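Long-range contact in protein yahD a copper inducible hydrolase (Lactococcus lactis subsp. lactis, PDB 3OG9), which probably acts as a hydrolase of the alpha/beta-hydrolase family, is induced by copper and can hold D-malate in its pocket: residues 5-10 with 44-49. Numbering follows the deposited sequence.
Sequences TDYVFK and PILSIR
Asp-6 and Arg-49 stack: the carboxylate lies over one face of the guanidinium, the two planes 15° apart, with Asp-6 CG 3.6 Å above the plane of the Arg-49 group and over its centre. The salt bridge from Asp-6 OD2 to Arg-49 NH1, 3.4 Å, is therefore one of charge alone, since no N-H points at the oxygen. The bend at chi3 (-66°) places Arg-49 NE close to Asp-6 CB; the same NE makes a second salt bridge, to Glu-29. An alanine in place of Arg-49 would probably leave the carboxylates of Asp-6 and Glu-29 without the positive charge they share. Between the backbones of the same pair Arg-49 N donates to Asp-6 O at 2.9 Å, and a water joins Asp-6 N to Arg-49 O. From here strands 7-10 and 45-48 run antiparallel; in this alpha/beta-hydrolase fold 7-10 is an outermost strand of the sheet, and the only antiparallel one. At the other end Lys-10 and Ile-45 form a hydrogen-bonded pair, Ile-45 N to Lys-10 O 2.8 Å and Lys-10 N to Ile-45 O 2.9 Å. Lys-10 CB and Ile-45 CB stand 4.3 Å apart on the face that also carries Val-8 and Ser-47, where helix 33-39 covers Ile-45 and Glu-37 of that helix forms a salt bridge with the ammonium of Lys-10. On the opposite face Leu-46 CD1 reaches Tyr-7 CD1 at 3.7 Å, and both side chains touch Leu-93 of helix 76-97.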
# COMPACT_ATOMS: atom_id res chain seq x y z
N THR A 5 15.01 10.82 6.75
CA THR A 5 13.74 10.38 6.20
C THR A 5 12.87 11.53 5.76
O THR A 5 12.58 12.46 6.52
CB THR A 5 12.97 9.52 7.21
OG1 THR A 5 13.86 8.53 7.74
CG2 THR A 5 11.75 8.82 6.52
N ASP A 6 12.43 11.44 4.51
CA ASP A 6 11.45 12.36 3.97
C ASP A 6 10.05 11.86 4.29
O ASP A 6 9.64 10.79 3.82
CB ASP A 6 11.66 12.45 2.47
CG ASP A 6 13.02 13.03 2.14
OD1 ASP A 6 13.24 14.17 2.59
OD2 ASP A 6 13.86 12.35 1.49
N TYR A 7 9.33 12.61 5.13
CA TYR A 7 7.97 12.19 5.54
C TYR A 7 7.08 13.39 5.89
O TYR A 7 7.59 14.47 6.18
CB TYR A 7 8.01 11.15 6.66
CG TYR A 7 8.19 11.69 8.06
CD1 TYR A 7 7.09 11.93 8.88
CD2 TYR A 7 9.48 11.98 8.56
CE1 TYR A 7 7.26 12.45 10.19
CE2 TYR A 7 9.65 12.49 9.84
CZ TYR A 7 8.55 12.71 10.65
OH TYR A 7 8.74 13.20 11.93
N VAL A 8 5.76 13.21 5.81
CA VAL A 8 4.78 14.18 6.35
C VAL A 8 4.04 13.53 7.51
O VAL A 8 3.61 12.37 7.41
CB VAL A 8 3.71 14.54 5.27
CG1 VAL A 8 2.55 15.37 5.86
CG2 VAL A 8 4.34 15.26 4.15
N PHE A 9 3.86 14.27 8.60
CA PHE A 9 2.88 13.88 9.63
C PHE A 9 1.84 15.00 9.80
O PHE A 9 2.19 16.17 9.87
CB PHE A 9 3.56 13.54 10.95
CG PHE A 9 2.57 13.33 12.07
CD1 PHE A 9 1.77 12.19 12.10
CD2 PHE A 9 2.39 14.29 13.04
CE1 PHE A 9 0.83 12.00 13.10
CE2 PHE A 9 1.45 14.11 14.04
CZ PHE A 9 0.67 12.97 14.06
N LYS A 10 0.56 14.64 9.80
CA LYS A 10 -0.51 15.61 10.04
C LYS A 10 -1.40 15.05 11.12
O LYS A 10 -2.02 13.99 10.93
CB LYS A 10 -1.34 15.85 8.79
CG LYS A 10 -0.76 16.76 7.75
CD LYS A 10 -1.64 16.62 6.50
CE LYS A 10 -1.76 17.91 5.72
NZ LYS A 10 -3.09 18.56 5.82
N PRO A 44 -5.35 10.93 11.71
CA PRO A 44 -3.95 11.33 11.62
C PRO A 44 -3.32 10.71 10.36
O PRO A 44 -3.71 9.62 9.94
CB PRO A 44 -3.31 10.68 12.86
CG PRO A 44 -4.47 10.52 13.84
CD PRO A 44 -5.67 10.22 12.96
N ILE A 45 -2.32 11.39 9.81
CA ILE A 45 -1.71 10.91 8.57
C ILE A 45 -0.22 10.82 8.75
O ILE A 45 0.39 11.78 9.22
CB ILE A 45 -2.03 11.84 7.38
CG1 ILE A 45 -3.47 11.61 6.90
CG2 ILE A 45 -1.00 11.62 6.19
CD1 ILE A 45 -3.99 12.72 5.98
N LEU A 46 0.35 9.65 8.43
CA LEU A 46 1.78 9.48 8.32
C LEU A 46 2.11 9.07 6.88
O LEU A 46 1.59 8.08 6.39
CB LEU A 46 2.25 8.38 9.27
CG LEU A 46 3.79 8.26 9.35
CD1 LEU A 46 4.44 9.56 9.85
CD2 LEU A 46 4.13 7.09 10.27
N SER A 47 2.96 9.84 6.21
CA SER A 47 3.26 9.56 4.79
C SER A 47 4.76 9.55 4.61
O SER A 47 5.40 10.56 4.85
CB SER A 47 2.64 10.65 3.90
OG SER A 47 2.81 10.35 2.52
N ILE A 48 5.33 8.41 4.19
CA ILE A 48 6.78 8.24 4.13
C ILE A 48 7.26 8.02 2.67
O ILE A 48 6.72 7.13 1.98
CB ILE A 48 7.23 7.01 5.00
CG1 ILE A 48 6.88 7.21 6.49
CG2 ILE A 48 8.75 6.71 4.83
CD1 ILE A 48 6.93 5.91 7.30
N ARG A 49 8.24 8.81 2.23
CA ARG A 49 8.79 8.69 0.87
C ARG A 49 9.67 7.45 0.74
O ARG A 49 10.41 7.11 1.65
CB ARG A 49 9.63 9.93 0.50
CG ARG A 49 9.96 10.05 -1.02
CD ARG A 49 11.11 11.00 -1.26
NE ARG A 49 10.75 12.37 -0.89
CZ ARG A 49 11.53 13.43 -1.06
NH1 ARG A 49 12.74 13.31 -1.61
NH2 ARG A 49 11.09 14.63 -0.70
O HOH W 1 12.30 8.61 3.03